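Local coordinates for protein blue-light-activated histidine kinase 2 (Erythrobacter litoralis HTCC2594, PDB 4R38) that senses blue light through its flavin-binding LOV domain, the part present here, and is a histidine kinase involved in light-increased bacterial virulence, at residues A[36-41]-A[59-64]; A[67-72]-A[92-97]. All blocks are in the same frame, centred on the assembly; numbering follows the deposited sequence.

Contact 1. Residues A[36-41]-A[59-64]; sequences EPLIYV and RNCRFL. With RBF (riboflavin), chain E.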
loop_
_atom_site.group_PDB
_atom_site.type_symbol
_atom_site.label_atom_id
_atom_site.label_comp_id
_atom_site.label_asym_id
_atom_site.label_seq_id
_atom_site.Cartn_x
_atom_site.Cartn_y
_atom_site.Cartn_z
ATOM N N GLU A 36 0.709 0.345 11.274
ATOM C CA GLU A 36 -0.104 0.847 10.153
ATOM C C GLU A 36 -0.765 -0.271 9.340
ATOM O O GLU A 36 -0.517 -0.399 8.128
ATOM C CB GLU A 36 0.780 1.655 9.209
ATOM C CG GLU A 36 1.459 2.824 9.849
ATOM C CD GLU A 36 2.756 2.437 10.511
ATOM O OE1 GLU A 36 3.555 1.672 9.893
ATOM O OE2 GLU A 36 2.977 2.890 11.657
ATOM N N PRO A 37 -1.581 -1.099 10.001
ATOM C CA PRO A 37 -2.227 -2.254 9.378
ATOM C C PRO A 37 -3.232 -1.861 8.336
ATOM O O PRO A 37 -3.937 -0.875 8.507
ATOM C CB PRO A 37 -2.980 -2.898 10.537
ATOM C CG PRO A 37 -3.295 -1.738 11.418
ATOM C CD PRO A 37 -2.004 -0.959 11.400
ATOM N N LEU A 38 -3.325 -2.664 7.298
ATOM C CA LEU A 38 -4.442 -2.562 6.367
ATOM C C LEU A 38 -5.751 -2.889 7.082
ATOM O O LEU A 38 -5.818 -3.844 7.836
ATOM C CB LEU A 38 -4.273 -3.558 5.233
ATOM C CG LEU A 38 -3.180 -3.219 4.234
ATOM C CD1 LEU A 38 -2.941 -4.402 3.298
ATOM C CD2 LEU A 38 -3.501 -1.975 3.455
ATOM N N ILE A 39 -6.791 -2.107 6.833
ATOM C CA ILE A 39 -8.136 -2.413 7.362
ATOM C C ILE A 39 -9.090 -2.810 6.243
ATOM O O ILE A 39 -10.137 -3.416 6.491
ATOM C CB ILE A 39 -8.704 -1.278 8.230
ATOM C CG1 ILE A 39 -8.892 0.025 7.420
ATOM C CG2 ILE A 39 -7.829 -1.046 9.467
ATOM C CD1 ILE A 39 -9.665 1.105 8.174
ATOM N N TYR A 40 -8.726 -2.450 5.012
ATOM C CA TYR A 40 -9.553 -2.726 3.840
ATOM C C TYR A 40 -8.700 -2.858 2.589
ATOM O O TYR A 40 -7.760 -2.093 2.381
ATOM C CB TYR A 40 -10.553 -1.591 3.606
ATOM C CG TYR A 40 -11.395 -1.779 2.355
ATOM C CD1 TYR A 40 -12.584 -2.496 2.400
ATOM C CD2 TYR A 40 -10.960 -1.286 1.137
ATOM C CE1 TYR A 40 -13.343 -2.687 1.257
ATOM C CE2 TYR A 40 -11.708 -1.474 -0.015
ATOM C CZ TYR A 40 -12.881 -2.177 0.051
ATOM O OH TYR A 40 -13.603 -2.367 -1.097
ATOM N N VAL A 41 -9.035 -3.841 1.764
ATOM C CA VAL A 41 -8.497 -3.944 0.411
ATOM C C VAL A 41 -9.702 -4.373 -0.417
ATOM O O VAL A 41 -10.652 -4.950 0.128
ATOM C CB VAL A 41 -7.319 -4.956 0.281
ATOM C CG1 VAL A 41 -6.221 -4.613 1.273
ATOM C CG2 VAL A 41 -7.781 -6.410 0.466
ATOM N N ARG A 59 -2.362 -6.487 8.654
ATOM C CA ARG A 59 -0.916 -6.482 8.389
ATOM C C ARG A 59 -0.497 -5.225 7.629
ATOM O O ARG A 59 -1.265 -4.721 6.806
ATOM C CB ARG A 59 -0.525 -7.721 7.556
ATOM C CG ARG A 59 -0.657 -9.067 8.296
ATOM C CD ARG A 59 -0.627 -10.276 7.333
ATOM N NE ARG A 59 0.699 -10.520 6.763
ATOM C CZ ARG A 59 0.940 -11.233 5.661
ATOM N NH1 ARG A 59 -0.049 -11.788 4.965
ATOM N NH2 ARG A 59 2.187 -11.384 5.244
ATOM N N ASN A 60 0.700 -4.717 7.898
ATOM C CA ASN A 60 1.291 -3.640 7.089
ATOM C C ASN A 60 1.551 -4.104 5.660
ATOM O O ASN A 60 2.049 -5.195 5.443
ATOM C CB ASN A 60 2.603 -3.189 7.708
ATOM C CG ASN A 60 3.173 -1.964 7.048
ATOM O OD1 ASN A 60 3.739 -2.031 5.943
ATOM N ND2 ASN A 60 3.062 -0.840 7.720
ATOM N N CYS A 61 1.207 -3.264 4.684
ATOM C CA CYS A 61 1.319 -3.645 3.276
ATOM C C CYS A 61 2.727 -4.025 2.809
ATOM O O CYS A 61 2.886 -4.491 1.671
ATOM C CB CYS A 61 0.792 -2.517 2.383
ATOM S SG CYS A 61 0.042 -3.123 0.830
ATOM N N ARG A 62 3.759 -3.852 3.653
ATOM C CA ARG A 62 5.111 -4.129 3.192
ATOM C C ARG A 62 5.402 -5.621 2.988
ATOM O O ARG A 62 6.477 -5.964 2.533
ATOM C CB ARG A 62 6.195 -3.552 4.131
ATOM C CG ARG A 62 6.282 -4.203 5.491
ATOM C CD ARG A 62 7.452 -3.624 6.296
ATOM N NE ARG A 62 7.335 -2.184 6.552
ATOM C CZ ARG A 62 6.723 -1.650 7.611
ATOM N NH1 ARG A 62 6.139 -2.422 8.524
ATOM N NH2 ARG A 62 6.654 -0.330 7.736
ATOM N N PHE A 63 4.452 -6.499 3.309
ATOM C CA PHE A 63 4.634 -7.922 2.990
ATOM C C PHE A 63 4.775 -8.107 1.464
ATOM O O PHE A 63 5.195 -9.160 0.993
ATOM C CB PHE A 63 3.459 -8.755 3.524
ATOM C CG PHE A 63 2.125 -8.354 2.953
ATOM C CD1 PHE A 63 1.707 -8.835 1.720
ATOM C CD2 PHE A 63 1.305 -7.482 3.634
ATOM C CE1 PHE A 63 0.507 -8.466 1.195
ATOM C CE2 PHE A 63 0.083 -7.104 3.108
ATOM C CZ PHE A 63 -0.308 -7.594 1.877
ATOM N N LEU A 64 4.417 -7.077 0.699
ATOM C CA LEU A 64 4.580 -7.121 -0.759
ATOM C C LEU A 64 5.997 -6.823 -1.219
ATOM O O LEU A 64 6.341 -7.049 -2.377
ATOM C CB LEU A 64 3.636 -6.102 -1.418
ATOM C CG LEU A 64 2.139 -6.390 -1.377
ATOM C CD1 LEU A 64 1.390 -5.214 -2.001
ATOM C CD2 LEU A 64 1.851 -7.713 -2.099
HETATM N N1 RBF E . 3.995 -0.664 0.003
HETATM C C2 RBF E . 4.188 -1.555 -1.004
HETATM O O2 RBF E . 5.277 -2.077 -1.152
HETATM N N3 RBF E . 3.153 -1.847 -1.849
HETATM C C4 RBF E . 1.910 -1.352 -1.663
HETATM O O4 RBF E . 0.976 -1.641 -2.448
HETATM C C4A RBF E . 1.656 -0.475 -0.578
HETATM N N5 RBF E . 0.426 0.028 -0.299
HETATM C C5A RBF E . 0.239 0.846 0.751
HETATM C C6 RBF E . -1.034 1.405 1.056
HETATM C C7 RBF E . -1.227 2.239 2.155
HETATM C C7M RBF E . -2.660 2.786 2.378
HETATM C C8 RBF E . -0.142 2.562 2.968
HETATM C C8M RBF E . -0.226 3.483 4.186
HETATM C C9 RBF E . 1.093 2.049 2.684
HETATM C C9A RBF E . 1.330 1.186 1.574
HETATM N N10 RBF E . 2.593 0.663 1.350
HETATM C C10 RBF E . 2.780 -0.174 0.260
HETATM C "C1'" RBF E . 3.774 1.044 2.127
HETATM C "C2'" RBF E . 4.147 0.160 3.311
HETATM O "O2'" RBF E . 2.990 -0.235 3.928
HETATM C "C3'" RBF E . 5.025 0.959 4.269
HETATM O "O3'" RBF E . 4.296 2.030 4.800
HETATM C "C4'" RBF E . 6.259 1.527 3.570
HETATM O "O4'" RBF E . 7.054 0.503 3.031
HETATM C "C5'" RBF E . 7.097 2.351 4.540
HETATM O "O5'" RBF E . 7.496 1.552 5.640
HETATM O O HOH W 1 0.307 -0.549 5.440
HETATM O O HOH W 2 5.611 0.374 10.358
HETATM O O HOH W 3 4.441 2.034 7.427
#
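E36 OE1 accepts from two waters, which carry the contact across to N60 and R62. Water 2 lies 2.5 Å from E36 OE1 and accepts from R62 NH2. Water 3 also donates to E36 OE1, accepts from N60 ND2, and meets riboflavin O3' at 2.6 Å. The charged groups themselves stay apart, with E36 OE1 and R62 NH2 4.3 Å from each other; R62 makes its salt bridge to D35. A bend in the R62 chain (chi3 61°) brings one guanidinium face over N60 OD1, while NH2 makes a nearly straight hydrogen bond to riboflavin O5' (169°). N60 OD1 accepts from riboflavin O2' at 2.8 Å. It also accepts from R62 N, which closes an Asx turn, while N60 ND2 hydrogen-bonds to D35 O. Farther along, L38 N hydrogen-bonds to R59 O at 3.0 Å. L38 CD1 reaches the edge of the F63 ring, 4.1 Å from F63 CE2, and also touches the side chain of C61. C61 SG lies 3.4 Å from riboflavin C4A. C61 is the cysteine that forms the photoadduct with FMN C4a; here it faces riboflavin, unbonded. The arrangement is the flavin pocket of a LOV domain, a PAS fold.

Contact 2. Residues A[67-72]-A[92-97]; sequences EKTDPG and YNYRAD. With RBF (riboflavin), chain E.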
loop_
_atom_site.group_PDB
_atom_site.type_symbol
_atom_site.label_atom_id
_atom_site.label_comp_id
_atom_site.label_asym_id
_atom_site.label_seq_id
_atom_site.Cartn_x
_atom_site.Cartn_y
_atom_site.Cartn_z
ATOM N N GLU A 67 13.585 -8.424 -1.692
ATOM C CA GLU A 67 15.009 -8.223 -1.766
ATOM C C GLU A 67 15.379 -7.081 -2.723
ATOM O O GLU A 67 16.331 -6.342 -2.471
ATOM C CB GLU A 67 15.685 -9.554 -2.172
ATOM C CG GLU A 67 15.510 -10.703 -1.138
ATOM C CD GLU A 67 14.044 -10.974 -0.708
ATOM O OE1 GLU A 67 13.107 -10.820 -1.541
ATOM O OE2 GLU A 67 13.831 -11.323 0.480
ATOM N N LYS A 68 14.617 -6.919 -3.800
ATOM C CA LYS A 68 14.927 -5.906 -4.812
ATOM C C LYS A 68 14.296 -4.528 -4.549
ATOM O O LYS A 68 14.578 -3.562 -5.252
ATOM C CB LYS A 68 14.500 -6.406 -6.197
ATOM C CG LYS A 68 15.224 -7.669 -6.668
ATOM C CD LYS A 68 14.731 -8.060 -8.059
ATOM C CE LYS A 68 15.435 -9.297 -8.612
ATOM N NZ LYS A 68 14.916 -9.644 -9.969
ATOM N N THR A 69 13.462 -4.426 -3.518
ATOM C CA THR A 69 12.784 -3.178 -3.191
ATOM C C THR A 69 13.780 -2.102 -2.778
ATOM O O THR A 69 14.625 -2.318 -1.905
ATOM C CB THR A 69 11.798 -3.431 -2.060
ATOM O OG1 THR A 69 10.819 -4.383 -2.499
ATOM C CG2 THR A 69 11.126 -2.155 -1.615
ATOM N N ASP A 70 13.688 -0.954 -3.424
ATOM C CA ASP A 70 14.621 0.141 -3.198
ATOM C C ASP A 70 14.422 0.776 -1.824
ATOM O O ASP A 70 13.318 1.186 -1.500
ATOM C CB ASP A 70 14.367 1.223 -4.247
ATOM C CG ASP A 70 15.385 2.336 -4.180
ATOM O OD1 ASP A 70 16.528 2.111 -4.599
ATOM O OD2 ASP A 70 15.058 3.446 -3.729
ATOM N N PRO A 71 15.489 0.900 -1.017
ATOM C CA PRO A 71 15.280 1.505 0.309
ATOM C C PRO A 71 14.974 3.002 0.288
ATOM O O PRO A 71 14.256 3.493 1.181
ATOM C CB PRO A 71 16.601 1.241 1.043
ATOM C CG PRO A 71 17.604 0.993 -0.029
ATOM C CD PRO A 71 16.843 0.361 -1.173
ATOM N N GLY A 72 15.482 3.719 -0.706
ATOM C CA GLY A 72 15.156 5.127 -0.869
ATOM C C GLY A 72 13.664 5.367 -1.064
ATOM O O GLY A 72 13.069 6.258 -0.443
ATOM N N TYR A 92 9.209 -1.973 -6.313
ATOM C CA TYR A 92 9.207 -3.384 -6.682
ATOM C C TYR A 92 8.548 -4.239 -5.611
ATOM O O TYR A 92 8.929 -4.208 -4.442
ATOM C CB TYR A 92 10.632 -3.875 -6.939
ATOM C CG TYR A 92 10.694 -5.124 -7.802
ATOM C CD1 TYR A 92 10.600 -5.035 -9.186
ATOM C CD2 TYR A 92 10.838 -6.387 -7.235
ATOM C CE1 TYR A 92 10.665 -6.169 -9.983
ATOM C CE2 TYR A 92 10.884 -7.533 -8.031
ATOM C CZ TYR A 92 10.811 -7.411 -9.399
ATOM O OH TYR A 92 10.863 -8.536 -10.197
ATOM N N ASN A 93 7.559 -5.008 -6.031
ATOM C CA ASN A 93 6.756 -5.807 -5.128
ATOM C C ASN A 93 6.744 -7.225 -5.667
ATOM O O ASN A 93 7.213 -7.477 -6.786
ATOM C CB ASN A 93 5.315 -5.306 -5.047
ATOM C CG ASN A 93 5.086 -4.144 -4.037
ATOM O OD1 ASN A 93 3.957 -3.682 -3.903
ATOM N ND2 ASN A 93 6.142 -3.690 -3.342
ATOM N N TYR A 94 6.177 -8.134 -4.879
ATOM C CA TYR A 94 6.150 -9.541 -5.206
ATOM C C TYR A 94 4.752 -10.062 -4.949
ATOM O O TYR A 94 4.163 -9.795 -3.900
ATOM C CB TYR A 94 7.145 -10.299 -4.312
ATOM C CG TYR A 94 8.594 -9.894 -4.527
ATOM C CD1 TYR A 94 9.416 -10.622 -5.369
ATOM C CD2 TYR A 94 9.122 -8.761 -3.904
ATOM C CE1 TYR A 94 10.764 -10.262 -5.571
ATOM C CE2 TYR A 94 10.447 -8.385 -4.093
ATOM C CZ TYR A 94 11.266 -9.142 -4.934
ATOM O OH TYR A 94 12.569 -8.770 -5.131
ATOM N N ARG A 95 4.196 -10.791 -5.915
ATOM C CA ARG A 95 2.917 -11.428 -5.698
ATOM C C ARG A 95 3.070 -12.615 -4.751
ATOM O O ARG A 95 4.191 -12.977 -4.349
ATOM C CB ARG A 95 2.287 -11.868 -7.033
ATOM C CG ARG A 95 2.273 -10.766 -8.094
ATOM C CD ARG A 95 1.516 -11.183 -9.383
ATOM N NE ARG A 95 2.042 -10.477 -10.555
ATOM C CZ ARG A 95 1.652 -9.263 -10.948
ATOM N NH1 ARG A 95 0.725 -8.599 -10.291
ATOM N NH2 ARG A 95 2.216 -8.701 -12.000
ATOM N N ALA A 96 1.946 -13.200 -4.368
ATOM C CA ALA A 96 1.946 -14.335 -3.455
ATOM C C ALA A 96 2.688 -15.534 -4.035
ATOM O O ALA A 96 3.253 -16.323 -3.292
ATOM C CB ALA A 96 0.522 -14.718 -3.111
ATOM N N ASP A 97 2.678 -15.672 -5.361
ATOM C CA ASP A 97 3.397 -16.764 -6.010
ATOM C C ASP A 97 4.853 -16.389 -6.228
ATOM O O ASP A 97 5.607 -17.138 -6.840
ATOM C CB ASP A 97 2.739 -17.159 -7.343
ATOM C CG ASP A 97 2.822 -16.067 -8.412
ATOM O OD1 ASP A 97 3.565 -15.078 -8.243
ATOM O OD2 ASP A 97 2.144 -16.216 -9.449
HETATM N N1 RBF E . 3.995 -0.664 0.003
HETATM C C2 RBF E . 4.188 -1.555 -1.004
HETATM O O2 RBF E . 5.277 -2.077 -1.152
HETATM N N3 RBF E . 3.153 -1.847 -1.849
HETATM C C4 RBF E . 1.910 -1.352 -1.663
HETATM O O4 RBF E . 0.976 -1.641 -2.448
HETATM C C4A RBF E . 1.656 -0.475 -0.578
HETATM N N5 RBF E . 0.426 0.028 -0.299
HETATM C C5A RBF E . 0.239 0.846 0.751
HETATM C C6 RBF E . -1.034 1.405 1.056
HETATM C C7 RBF E . -1.227 2.239 2.155
HETATM C C7M RBF E . -2.660 2.786 2.378
HETATM C C8 RBF E . -0.142 2.562 2.968
HETATM C C8M RBF E . -0.226 3.483 4.186
HETATM C C9 RBF E . 1.093 2.049 2.684
HETATM C C9A RBF E . 1.330 1.186 1.574
HETATM N N10 RBF E . 2.593 0.663 1.350
HETATM C C10 RBF E . 2.780 -0.174 0.260
HETATM C "C1'" RBF E . 3.774 1.044 2.127
HETATM C "C2'" RBF E . 4.147 0.160 3.311
HETATM O "O2'" RBF E . 2.990 -0.235 3.928
HETATM C "C3'" RBF E . 5.025 0.959 4.269
HETATM O "O3'" RBF E . 4.296 2.030 4.800
HETATM C "C4'" RBF E . 6.259 1.527 3.570
HETATM O "O4'" RBF E . 7.054 0.503 3.031
HETATM C "C5'" RBF E . 7.097 2.351 4.540
HETATM O "O5'" RBF E . 7.496 1.552 5.640
HETATM O O HOH W 4 11.813 -0.594 -5.651
#
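This is a surface contact in which the turn leading into helix 71-82, at K68 and T69, meets the last residues of edge strand 87-94, at Y92 and Y94. Two direct hydrogen bonds hold it. T69 OG1 donates to Y92 O at 2.7 Å, coming in tilted 21° from the carbonyl plane. T69 OG1 also accepts a hydrogen bond from G66 N. Y92 O takes a second bond from N93 ND2, which lies well above the carbonyl plane. The other direct bond runs from K68 N to Y94 OH, 3.1 Å long, with the donor near the plane of the ring. Water 4 adds an indirect link, accepting from both D70 N and Y92 N.

The K68 chain is extended beyond CG (chi2 -179°) and lies alongside Y92, pointing the same way. Its CD is 3.9 Å from Y92 CE2. K68 crosses Y94 at about a right angle, with K68 CB 3.2 Å from Y94 OH.

The N93 amide faces the flavin edge. Its OD1 accepts from riboflavin N3 at 2.9 Å, and its ND2 donates to riboflavin O2. N103 ND2 also hydrogen-bonds to N93 OD1, which should help fix the amide's rotation. D70 is the N-cap of helix 71-82, its OD2 accepting from A73 N. On the sheet side, N93 pairs with F101 of strand 100-109, and Y92 meets W102 edge-to-face.

How the contacts relate
The two contacts hold different parts of one riboflavin. Contact 1 brings N60 and R62 to the ribityl chain and C61 to the ring system, whereas contact 2 brings N93 to the pyrimidine end. Their centres are about 15 Å apart. They meet where L64 O lies 2.7 Å from Y94 N, a probable hydrogen bond, and L64 O also packs on N93 CB. L64 itself approaches the flavin, with CD1 3.6 Å from riboflavin O4. Contact 2 lies off the photoadduct site: the T69 side chain is about 11 Å from that of C61. Strands 38-41 and 87-94 are the two outermost of the same antiparallel sheet, so the contacts engage its opposite edges.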